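Long-range contacts in C2 domain protein (Ramazzottius varieornatus, PDB 7DF2), which binds calcium ions through the loops at one end of a C2-type beta sandwich and is found specifically in tardigrades: residues A[140-145]-A[173-178]; A[70-75]-A[130-135]; A[50-55]-A[104-109]; A[83-88]-A[145-150]. One frame throughout, in Å; residues are numbered along the deposited sequence. Where two conformers were deposited one is given.

In the fold
The four contacts lie in a two-sheet beta sandwich. Contact 4 crosses the other three along the chain, contacts 3 and 2 cross each other, and contact 1 opens after both close. Contacts 1 and 4 share N145. Contacts 1, 2 and 4 reach the sheet that holds neighbouring strands 121-136 and 139-150. Contact 3 joins strands 41-51 and 107-119 of the other sheet. L50 of contact 3 packs on I72 and V130 of contact 2, across the sandwich. The centres of contacts 1 and 2 are about 10 Å apart, those of contacts 3 and 4 about 21 Å. Contacts 1 and 2 touch the same calcium ion, through D141 and D134 near the turn between their strands.

Contact 1: A[140-145]-A[173-178]; sequences DDKIDN and AGEDRA. With CA (calcium ion), chain C.
D144 points its carboxylate into the loop 173-178, where it takes up backbone N-H groups. Its CB starts toward the loop. CG lies 3.5 Å from the N of D176. OD1 accepts from the N of D176 on its syn lone pair, at 2.9 Å and 161°. The anti lone pair of the same oxygen takes the N of N145, within the strand. OD2 uses its syn lone pair for the N of R177, at 2.8 Å, and also touches CA of G174. Two oxygens thus take three bonds, which fixes the rotation of the buried carboxylate. The strand makes a classic beta bulge here: I143 and D144 both face A132 of strand 121-136. One residue further on, O of N145 accepts from the N of E175, almost in line with its carbonyl bond. K142 adds a charged network. Its chain is extended and crosses the side chains of E175 and D176 at about a right angle. NZ forms a salt bridge with OE2 of E175 at 3.0 Å, on the anti lone pair, and another with OD2 of D176 at 3.0 Å, from above the carboxylate plane. ND2 of N145 also donates to OE2 of E175, 2.9 Å away. At the other end of 140-145, OD2 of D141 binds calcium at 2.5 Å, together with D63, D134, D136 and the carbonyl of C62.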
# COMPACT_ATOMS: atom_id res chain seq x y z
N ASP A 140 0.50 16.50 11.49
CA ASP A 140 0.42 15.05 11.34
C ASP A 140 1.05 14.38 12.54
O ASP A 140 2.06 14.85 13.07
CB ASP A 140 1.15 14.59 10.07
CG ASP A 140 0.45 14.99 8.80
OD1 ASP A 140 -0.68 15.52 8.88
OD2 ASP A 140 1.03 14.76 7.72
N ASP A 141 0.47 13.26 12.95
CA ASP A 141 0.94 12.46 14.08
C ASP A 141 1.10 11.05 13.51
O ASP A 141 0.10 10.36 13.30
CB ASP A 141 -0.10 12.53 15.21
CG ASP A 141 0.28 11.74 16.45
OD1 ASP A 141 1.14 10.84 16.40
OD2 ASP A 141 -0.34 12.03 17.50
N LYS A 142 2.33 10.63 13.23
CA LYS A 142 2.54 9.41 12.45
C LYS A 142 2.06 8.17 13.19
O LYS A 142 2.39 7.95 14.37
CB LYS A 142 4.01 9.26 12.07
CG LYS A 142 4.34 7.96 11.33
CD LYS A 142 5.86 7.77 11.23
CE LYS A 142 6.21 6.56 10.37
NZ LYS A 142 7.69 6.42 10.25
N ILE A 143 1.23 7.37 12.51
CA ILE A 143 0.86 6.05 13.02
C ILE A 143 1.93 5.08 12.55
O ILE A 143 2.69 4.55 13.36
CB ILE A 143 -0.56 5.65 12.60
CG1 ILE A 143 -1.55 6.58 13.30
CG2 ILE A 143 -0.86 4.21 13.01
CD1 ILE A 143 -2.90 6.57 12.70
N ASP A 144 2.04 4.86 11.23
CA ASP A 144 3.15 4.07 10.73
C ASP A 144 3.19 4.13 9.21
O ASP A 144 2.24 4.57 8.55
CB ASP A 144 3.09 2.61 11.18
CG ASP A 144 4.45 2.11 11.68
OD1 ASP A 144 5.47 2.54 11.10
OD2 ASP A 144 4.51 1.30 12.65
N ASN A 145 4.33 3.69 8.68
CA ASN A 145 4.49 3.31 7.28
C ASN A 145 4.50 1.78 7.20
O ASN A 145 5.04 1.11 8.09
CB ASN A 145 5.78 3.86 6.68
CG ASN A 145 5.82 5.38 6.63
OD1 ASN A 145 4.80 6.04 6.46
ND2 ASN A 145 7.02 5.95 6.76
N ALA A 173 3.28 -5.63 8.56
CA ALA A 173 3.68 -4.99 9.82
C ALA A 173 4.15 -3.56 9.62
O ALA A 173 4.83 -3.23 8.64
CB ALA A 173 4.80 -5.80 10.49
N GLY A 174 3.84 -2.70 10.61
CA GLY A 174 4.37 -1.35 10.59
C GLY A 174 5.88 -1.33 10.72
O GLY A 174 6.49 -2.19 11.38
N GLU A 175 6.51 -0.35 10.06
CA GLU A 175 7.97 -0.26 10.12
C GLU A 175 8.46 0.14 11.51
O GLU A 175 9.52 -0.34 11.95
CB GLU A 175 8.51 0.71 9.06
CG GLU A 175 8.46 2.20 9.40
CD GLU A 175 9.02 3.11 8.29
OE1 GLU A 175 9.69 2.61 7.35
OE2 GLU A 175 8.78 4.33 8.35
N ASP A 176 7.72 1.00 12.20
CA ASP A 176 8.09 1.47 13.53
C ASP A 176 7.51 0.60 14.65
O ASP A 176 8.20 0.33 15.64
CB ASP A 176 7.62 2.91 13.73
CG ASP A 176 8.47 3.92 12.97
OD1 ASP A 176 9.53 3.55 12.42
OD2 ASP A 176 8.06 5.10 12.93
N ARG A 177 6.26 0.18 14.54
CA ARG A 177 5.61 -0.71 15.51
C ARG A 177 5.08 -1.91 14.75
O ARG A 177 4.00 -1.84 14.13
CB ARG A 177 4.46 -0.02 16.25
CG ARG A 177 4.85 0.90 17.38
CD ARG A 177 3.62 1.46 18.08
NE ARG A 177 3.17 0.59 19.16
CZ ARG A 177 2.08 -0.18 19.12
NH1 ARG A 177 1.77 -0.95 20.15
NH2 ARG A 177 1.29 -0.17 18.05
N ALA A 178 5.82 -3.02 14.79
CA ALA A 178 5.43 -4.21 14.05
C ALA A 178 4.09 -4.78 14.49
O ALA A 178 3.47 -5.52 13.73
CB ALA A 178 6.51 -5.29 14.16
CA CA C . -2.54 13.03 18.02
O HOH W 1 -1.77 14.21 19.96

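Contact 2: A[70-75]-A[130-135]; sequences PKIIAF and VRAIDK. With CA (calcium ion), chain D; CA (calcium ion), chain C.
I73 places CG1 between its backbone N and carbonyl carbon (chi1 67°), and there CG1 meets CB of R131 at 3.8 Å. The two side chains run alongside each other, pointing the same way. I133 has a similar first torsion (63°), which sets its CG1 and CD1 against CB of K71. On the other face of the sheet I72 turns CG2 opposite its backbone N. That methyl reaches CG1 of V130 at 3.8 Å, and CG1 of I72 rests on CB of A132. A74 adds its CB beside CG2 of V130. I72 and A74 also pack on I110 and I114 of the facing sheet, so this face belongs to the sandwich core. The backbones are antiparallel, with strand directions 160° apart. K71 and I133 form one hydrogen-bonded pair, I73 and R131 the other, each with two N-H to O bonds. A water donates to O of K71 and to O of R131. R131 is extended to NE and gives NH1 to OD1 of N145 on the neighbouring strand. At the strand end D134 grips two calcium ions. OD1 and OD2 of D134 hold one calcium ion, at 2.5 and 2.7 Å, and OD2 binds the other at 2.3 Å. O of K135 joins the first at 2.4 Å. D63, D69 and D136 also bind that first ion. Such a cluster of aspartates bridging calcium ions at loop ends is the calcium site typical of C2 domains.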
# COMPACT_ATOMS: atom_id res chain seq x y z
N PRO A 70 -7.63 8.96 11.47
CA PRO A 70 -6.67 8.44 10.49
C PRO A 70 -6.86 9.06 9.11
O PRO A 70 -7.98 9.20 8.61
CB PRO A 70 -6.95 6.94 10.47
CG PRO A 70 -8.39 6.85 10.85
CD PRO A 70 -8.63 7.95 11.83
N LYS A 71 -5.74 9.46 8.51
CA LYS A 71 -5.64 9.68 7.08
C LYS A 71 -4.73 8.58 6.57
O LYS A 71 -3.57 8.48 7.01
CB LYS A 71 -5.08 11.06 6.74
CG LYS A 71 -4.97 11.31 5.22
CD LYS A 71 -4.58 12.76 4.92
CE LYS A 71 -4.42 12.98 3.41
NZ LYS A 71 -4.02 14.39 3.08
N ILE A 72 -5.24 7.74 5.68
CA ILE A 72 -4.54 6.55 5.22
C ILE A 72 -4.36 6.66 3.72
O ILE A 72 -5.34 6.85 2.99
CB ILE A 72 -5.30 5.27 5.61
CG1 ILE A 72 -5.45 5.22 7.13
CG2 ILE A 72 -4.57 4.03 5.09
CD1 ILE A 72 -6.38 4.09 7.65
N ILE A 73 -3.12 6.56 3.25
CA ILE A 73 -2.80 6.74 1.84
C ILE A 73 -2.00 5.53 1.36
O ILE A 73 -1.32 4.86 2.13
CB ILE A 73 -2.01 8.05 1.60
CG1 ILE A 73 -0.62 7.97 2.25
CG2 ILE A 73 -2.77 9.25 2.17
CD1 ILE A 73 0.18 9.26 2.11
N ALA A 74 -2.11 5.24 0.06
CA ALA A 74 -1.54 4.02 -0.50
C ALA A 74 -0.95 4.28 -1.88
O ALA A 74 -1.35 5.19 -2.61
CB ALA A 74 -2.58 2.90 -0.60
N PHE A 75 0.01 3.43 -2.25
CA PHE A 75 0.69 3.53 -3.54
C PHE A 75 1.27 2.17 -3.90
O PHE A 75 1.79 1.46 -3.03
CB PHE A 75 1.79 4.59 -3.47
CG PHE A 75 2.40 4.94 -4.80
CD1 PHE A 75 1.77 5.85 -5.65
CD2 PHE A 75 3.60 4.37 -5.20
CE1 PHE A 75 2.34 6.18 -6.87
CE2 PHE A 75 4.17 4.70 -6.42
CZ PHE A 75 3.53 5.60 -7.25
N VAL A 130 1.81 1.76 2.26
CA VAL A 130 0.71 2.43 2.94
C VAL A 130 1.30 3.33 4.01
O VAL A 130 2.25 2.94 4.71
CB VAL A 130 -0.28 1.43 3.59
CG1 VAL A 130 -1.35 2.17 4.40
CG2 VAL A 130 -0.94 0.55 2.53
N ARG A 131 0.76 4.53 4.14
CA ARG A 131 1.13 5.41 5.24
C ARG A 131 -0.13 5.84 5.98
O ARG A 131 -1.12 6.26 5.35
CB ARG A 131 1.91 6.63 4.76
CG ARG A 131 2.17 7.67 5.87
CD ARG A 131 3.09 8.78 5.33
NE ARG A 131 3.33 9.85 6.30
CZ ARG A 131 4.29 9.82 7.21
NH1 ARG A 131 5.10 8.79 7.30
NH2 ARG A 131 4.43 10.84 8.05
N ALA A 132 -0.10 5.73 7.30
CA ALA A 132 -1.21 6.16 8.13
C ALA A 132 -0.72 7.21 9.11
O ALA A 132 0.30 7.02 9.77
CB ALA A 132 -1.82 4.97 8.90
N ILE A 133 -1.45 8.32 9.20
CA ILE A 133 -1.16 9.34 10.21
C ILE A 133 -2.46 9.66 10.93
O ILE A 133 -3.56 9.46 10.41
CB ILE A 133 -0.55 10.64 9.63
CG1 ILE A 133 -1.52 11.33 8.67
CG2 ILE A 133 0.74 10.35 8.88
CD1 ILE A 133 -2.24 12.52 9.26
N ASP A 134 -2.32 10.14 12.16
CA ASP A 134 -3.42 10.70 12.92
C ASP A 134 -3.41 12.21 12.69
O ASP A 134 -2.39 12.87 12.92
CB ASP A 134 -3.26 10.37 14.41
CG ASP A 134 -4.09 11.28 15.30
OD1 ASP A 134 -5.30 11.36 15.09
OD2 ASP A 134 -3.52 11.93 16.21
N LYS A 135 -4.53 12.75 12.22
CA LYS A 135 -4.61 14.19 12.03
C LYS A 135 -4.71 14.89 13.37
O LYS A 135 -5.53 14.52 14.22
CB LYS A 135 -5.81 14.55 11.16
CG LYS A 135 -5.70 14.08 9.72
CD LYS A 135 -6.92 14.51 8.93
CE LYS A 135 -8.19 13.92 9.51
NZ LYS A 135 -8.23 12.44 9.33
CA CA D . -5.74 13.44 16.31
CA CA C . -2.54 13.03 18.02
O HOH W 2 -1.28 9.27 5.71
O HOH W 1 -1.77 14.21 19.96
O HOH W 3 -6.77 15.46 17.15

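Contact 3: A[50-55]-A[104-109]; sequences LDTQGK and TPDVVE. With GLC (alpha-D-glucopyranose), chain B.
D51 and V107 slant across each other on one face of the sheet, a non-hydrogen-bonded antiparallel pair. OD1 of D51 touches the CG2 methyl of V107 at 3.6 Å. With CG opposite the backbone N of D51 (chi1 -176°), the carboxylate lies beside its own carbonyl carbon. There OD1 accepts from the N of Q53 from above the carboxylate plane, an Asx turn. L50 and V108 point to the other face and form a hydrogen-bonded pair. The N of V108 gives a nearly straight bond to O of L50, 2.8 Å and 175°, and the N of L50 returns one to O of V108. The N of T52 donates to O of D106 at 2.9 Å. OG1 of T52 accepts from the N of G54 at 2.9 Å, an ST turn, and a water links it to T104 and P105. D106 lays its carboxylate against the turn, with OD1 3.2 Å from CA of G54. At the far end E109 faces a glucose residue. OE1 of E109 takes the sugar O4 at 2.8 Å and OE2 takes O3 at 2.7 Å. V48, R49 and E169 complete this glycan pocket. Past the pairing, 50-55 folds into a type I' turn from T52 to K55. This is the end of the antiparallel pairing of 41-51 with 107-119, an outermost strand of the four-stranded sheet of the C2 sandwich.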
# COMPACT_ATOMS: atom_id res chain seq x y z
N LEU A 50 -6.96 -1.68 8.69
CA LEU A 50 -5.77 -1.16 9.35
C LEU A 50 -6.02 -1.23 10.85
O LEU A 50 -7.01 -0.67 11.34
CB LEU A 50 -5.52 0.29 8.90
CG LEU A 50 -4.27 1.16 9.12
CD1 LEU A 50 -3.62 0.91 10.43
CD2 LEU A 50 -3.26 1.05 7.97
N ASP A 51 -5.13 -1.92 11.58
CA ASP A 51 -5.20 -2.00 13.04
C ASP A 51 -4.16 -1.04 13.59
O ASP A 51 -2.97 -1.37 13.63
CB ASP A 51 -4.98 -3.43 13.52
CG ASP A 51 -5.13 -3.57 15.05
OD1 ASP A 51 -5.56 -2.59 15.72
OD2 ASP A 51 -4.83 -4.66 15.57
N THR A 52 -4.59 0.15 13.99
CA THR A 52 -3.69 1.12 14.62
C THR A 52 -3.38 0.76 16.07
O THR A 52 -2.44 1.33 16.65
CB THR A 52 -4.29 2.51 14.61
OG1 THR A 52 -5.41 2.53 15.51
CG2 THR A 52 -4.76 2.93 13.21
N GLN A 53 -4.18 -0.12 16.67
CA GLN A 53 -4.16 -0.39 18.10
C GLN A 53 -4.36 0.87 18.94
O GLN A 53 -4.04 0.90 20.14
CB GLN A 53 -2.86 -1.10 18.51
CG GLN A 53 -2.56 -2.34 17.69
CD GLN A 53 -1.37 -3.10 18.24
OE1 GLN A 53 -0.25 -2.60 18.20
NE2 GLN A 53 -1.61 -4.32 18.74
N GLY A 54 -4.88 1.92 18.31
CA GLY A 54 -5.09 3.20 18.95
C GLY A 54 -3.84 3.99 19.23
O GLY A 54 -3.89 4.94 20.00
N LYS A 55 -2.71 3.65 18.59
CA LYS A 55 -1.42 4.20 18.99
C LYS A 55 -0.68 4.84 17.83
O LYS A 55 -0.76 4.39 16.68
CB LYS A 55 -0.55 3.12 19.60
CG LYS A 55 -1.10 2.58 20.92
CD LYS A 55 -0.25 1.43 21.44
CE LYS A 55 -0.86 0.84 22.71
NZ LYS A 55 0.04 -0.20 23.30
N THR A 104 -11.97 7.21 14.82
CA THR A 104 -12.37 5.90 14.33
C THR A 104 -12.03 4.83 15.35
O THR A 104 -11.19 5.04 16.23
CB THR A 104 -11.68 5.60 13.00
OG1 THR A 104 -10.26 5.63 13.19
CG2 THR A 104 -12.06 6.62 11.93
N PRO A 105 -12.65 3.65 15.25
CA PRO A 105 -12.20 2.51 16.07
C PRO A 105 -10.75 2.18 15.76
O PRO A 105 -10.22 2.55 14.71
CB PRO A 105 -13.14 1.37 15.63
CG PRO A 105 -14.32 2.05 15.04
CD PRO A 105 -13.81 3.31 14.40
N ASP A 106 -10.11 1.48 16.70
CA ASP A 106 -8.71 1.13 16.52
C ASP A 106 -8.49 0.29 15.27
O ASP A 106 -7.46 0.41 14.60
CB ASP A 106 -8.19 0.39 17.74
CG ASP A 106 -8.06 1.28 18.96
OD1 ASP A 106 -8.26 2.51 18.84
OD2 ASP A 106 -7.74 0.74 20.04
N VAL A 107 -9.44 -0.59 14.95
CA VAL A 107 -9.40 -1.36 13.71
C VAL A 107 -10.30 -0.64 12.71
O VAL A 107 -11.52 -0.55 12.91
CB VAL A 107 -9.85 -2.81 13.90
CG1 VAL A 107 -9.89 -3.53 12.55
CG2 VAL A 107 -8.90 -3.53 14.85
N VAL A 108 -9.69 -0.12 11.65
CA VAL A 108 -10.39 0.65 10.63
C VAL A 108 -10.66 -0.27 9.46
O VAL A 108 -9.73 -0.74 8.81
CB VAL A 108 -9.56 1.87 10.18
CG1 VAL A 108 -10.34 2.69 9.16
CG2 VAL A 108 -9.12 2.73 11.37
N GLU A 109 -11.94 -0.53 9.18
CA GLU A 109 -12.32 -1.32 8.01
C GLU A 109 -12.30 -0.42 6.79
O GLU A 109 -12.93 0.64 6.79
CB GLU A 109 -13.69 -1.94 8.21
CG GLU A 109 -13.75 -2.85 9.43
CD GLU A 109 -13.03 -4.17 9.19
OE1 GLU A 109 -12.86 -4.55 8.01
OE2 GLU A 109 -12.65 -4.83 10.17
C1 GLC B . -15.32 -9.40 7.76
C2 GLC B . -14.80 -8.85 9.09
C3 GLC B . -13.71 -7.78 8.90
C4 GLC B . -12.70 -8.21 7.83
C5 GLC B . -13.40 -8.83 6.63
C6 GLC B . -12.40 -9.31 5.58
O2 GLC B . -15.85 -8.33 9.89
O3 GLC B . -13.04 -7.55 10.12
O4 GLC B . -11.90 -7.11 7.42
O5 GLC B . -14.21 -9.91 7.06
O6 GLC B . -12.90 -8.93 4.31
O HOH W 4 -7.81 4.00 14.52

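Contact 4: A[83-88]-A[145-150]; sequences NDFGGD and NYKCHI
The loop 83-88 comes up to strand 139-150 without pairing with it, and CA of F85 stays 7.4 Å from CA of N145. The F85 ring does most of the touching. CB of N145 sits over the ring centre at 3.4 Å, 3° off the normal, a close CH-pi contact. The amide of N145 stacks on the ring, with planes 19° apart, and the two side chains run antiparallel across the stack. ND2 of N145 lies 3.4 Å from CB of F85, while its hydrogen bond goes to E175. At the ring edge, CZ of F85 meets O of Y146 at 3.2 Å, near the ring plane. CB of K147 approaches the ring obliquely, 3.7 Å from CZ of F85. R129 makes a cation-pi contact with the same ring, and Y92 and Y95 pack round it. A bend in the K147 chain (chi3 80°) brings NZ to the water beside N83. This water accepts from NZ of K147 at 2.8 Å and donates to O of N83 at 2.7 Å. NZ also bonds to O of P81. The contact is thus mainly apolar and ring-based, with a carbonyl at the ring edge, where the C-H groups carry slight positive charge, and one water-mediated polar link.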
# COMPACT_ATOMS: atom_id res chain seq x y z
N ASN A 83 13.77 1.45 -1.47
CA ASN A 83 14.15 2.77 -0.98
C ASN A 83 13.28 3.18 0.20
O ASN A 83 12.19 2.64 0.43
CB ASN A 83 14.05 3.82 -2.08
CG ASN A 83 15.15 3.70 -3.10
OD1 ASN A 83 15.81 2.68 -3.19
ND2 ASN A 83 15.36 4.76 -3.87
N ASP A 84 13.79 4.15 0.96
CA ASP A 84 13.09 4.63 2.14
C ASP A 84 11.74 5.23 1.77
O ASP A 84 11.53 5.72 0.66
CB ASP A 84 13.92 5.70 2.86
CG ASP A 84 15.11 5.13 3.58
OD1 ASP A 84 15.98 5.93 3.98
OD2 ASP A 84 15.18 3.89 3.74
N PHE A 85 10.82 5.20 2.74
CA PHE A 85 9.57 5.93 2.59
C PHE A 85 9.85 7.42 2.43
O PHE A 85 10.79 7.96 3.00
CB PHE A 85 8.66 5.68 3.80
CG PHE A 85 7.81 4.46 3.66
CD1 PHE A 85 6.56 4.54 3.07
CD2 PHE A 85 8.26 3.23 4.12
CE1 PHE A 85 5.76 3.42 2.94
CE2 PHE A 85 7.47 2.09 3.99
CZ PHE A 85 6.23 2.18 3.40
N GLY A 86 9.01 8.08 1.64
CA GLY A 86 9.22 9.48 1.34
C GLY A 86 9.91 9.70 0.01
O GLY A 86 9.81 8.87 -0.90
N GLY A 87 10.66 10.81 -0.09
CA GLY A 87 11.19 11.23 -1.38
C GLY A 87 12.14 10.25 -2.03
O GLY A 87 12.30 10.26 -3.25
N ASP A 88 12.77 9.37 -1.23
CA ASP A 88 13.68 8.39 -1.81
C ASP A 88 12.97 7.39 -2.70
O ASP A 88 13.60 6.78 -3.57
CB ASP A 88 14.43 7.65 -0.70
CG ASP A 88 15.56 8.47 -0.11
OD1 ASP A 88 15.58 9.71 -0.31
OD2 ASP A 88 16.43 7.87 0.56
N ASN A 145 4.33 3.69 8.68
CA ASN A 145 4.49 3.31 7.28
C ASN A 145 4.50 1.78 7.20
O ASN A 145 5.04 1.11 8.09
CB ASN A 145 5.78 3.86 6.68
CG ASN A 145 5.82 5.38 6.63
OD1 ASN A 145 4.80 6.04 6.46
ND2 ASN A 145 7.02 5.95 6.76
N TYR A 146 3.91 1.23 6.14
CA TYR A 146 3.79 -0.21 5.96
C TYR A 146 4.24 -0.54 4.55
O TYR A 146 3.81 0.11 3.61
CB TYR A 146 2.34 -0.68 6.18
CG TYR A 146 1.70 -0.17 7.45
CD1 TYR A 146 1.15 1.11 7.51
CD2 TYR A 146 1.62 -0.98 8.58
CE1 TYR A 146 0.56 1.58 8.67
CE2 TYR A 146 1.03 -0.52 9.75
CZ TYR A 146 0.51 0.76 9.80
OH TYR A 146 -0.07 1.22 10.96
N LYS A 147 5.12 -1.54 4.41
CA LYS A 147 5.58 -1.96 3.09
C LYS A 147 5.59 -3.47 3.00
O LYS A 147 6.14 -4.15 3.88
CB LYS A 147 6.98 -1.41 2.78
CG LYS A 147 7.53 -1.82 1.41
CD LYS A 147 8.81 -1.07 1.07
CE LYS A 147 10.02 -1.69 1.77
NZ LYS A 147 11.27 -0.94 1.47
N CYS A 148 4.99 -3.98 1.93
CA CYS A 148 4.82 -5.40 1.65
C CYS A 148 5.23 -5.62 0.20
O CYS A 148 4.82 -4.85 -0.68
CB CYS A 148 3.35 -5.79 1.86
SG CYS A 148 2.93 -7.47 1.54
N HIS A 149 6.04 -6.64 -0.06
CA HIS A 149 6.52 -6.86 -1.42
C HIS A 149 5.73 -7.92 -2.17
O HIS A 149 5.38 -8.97 -1.62
CB HIS A 149 7.99 -7.28 -1.39
CG HIS A 149 8.90 -6.20 -0.90
ND1 HIS A 149 8.97 -4.96 -1.50
CD2 HIS A 149 9.79 -6.17 0.13
CE1 HIS A 149 9.85 -4.21 -0.86
NE2 HIS A 149 10.36 -4.93 0.13
N ILE A 150 5.47 -7.65 -3.44
CA ILE A 150 4.97 -8.66 -4.37
C ILE A 150 6.16 -9.17 -5.15
O ILE A 150 6.95 -8.38 -5.70
CB ILE A 150 3.90 -8.06 -5.31
CG1 ILE A 150 2.70 -7.54 -4.52
CG2 ILE A 150 3.46 -9.09 -6.34
CD1 ILE A 150 1.89 -6.51 -5.29
O HOH W 5 10.64 1.59 2.43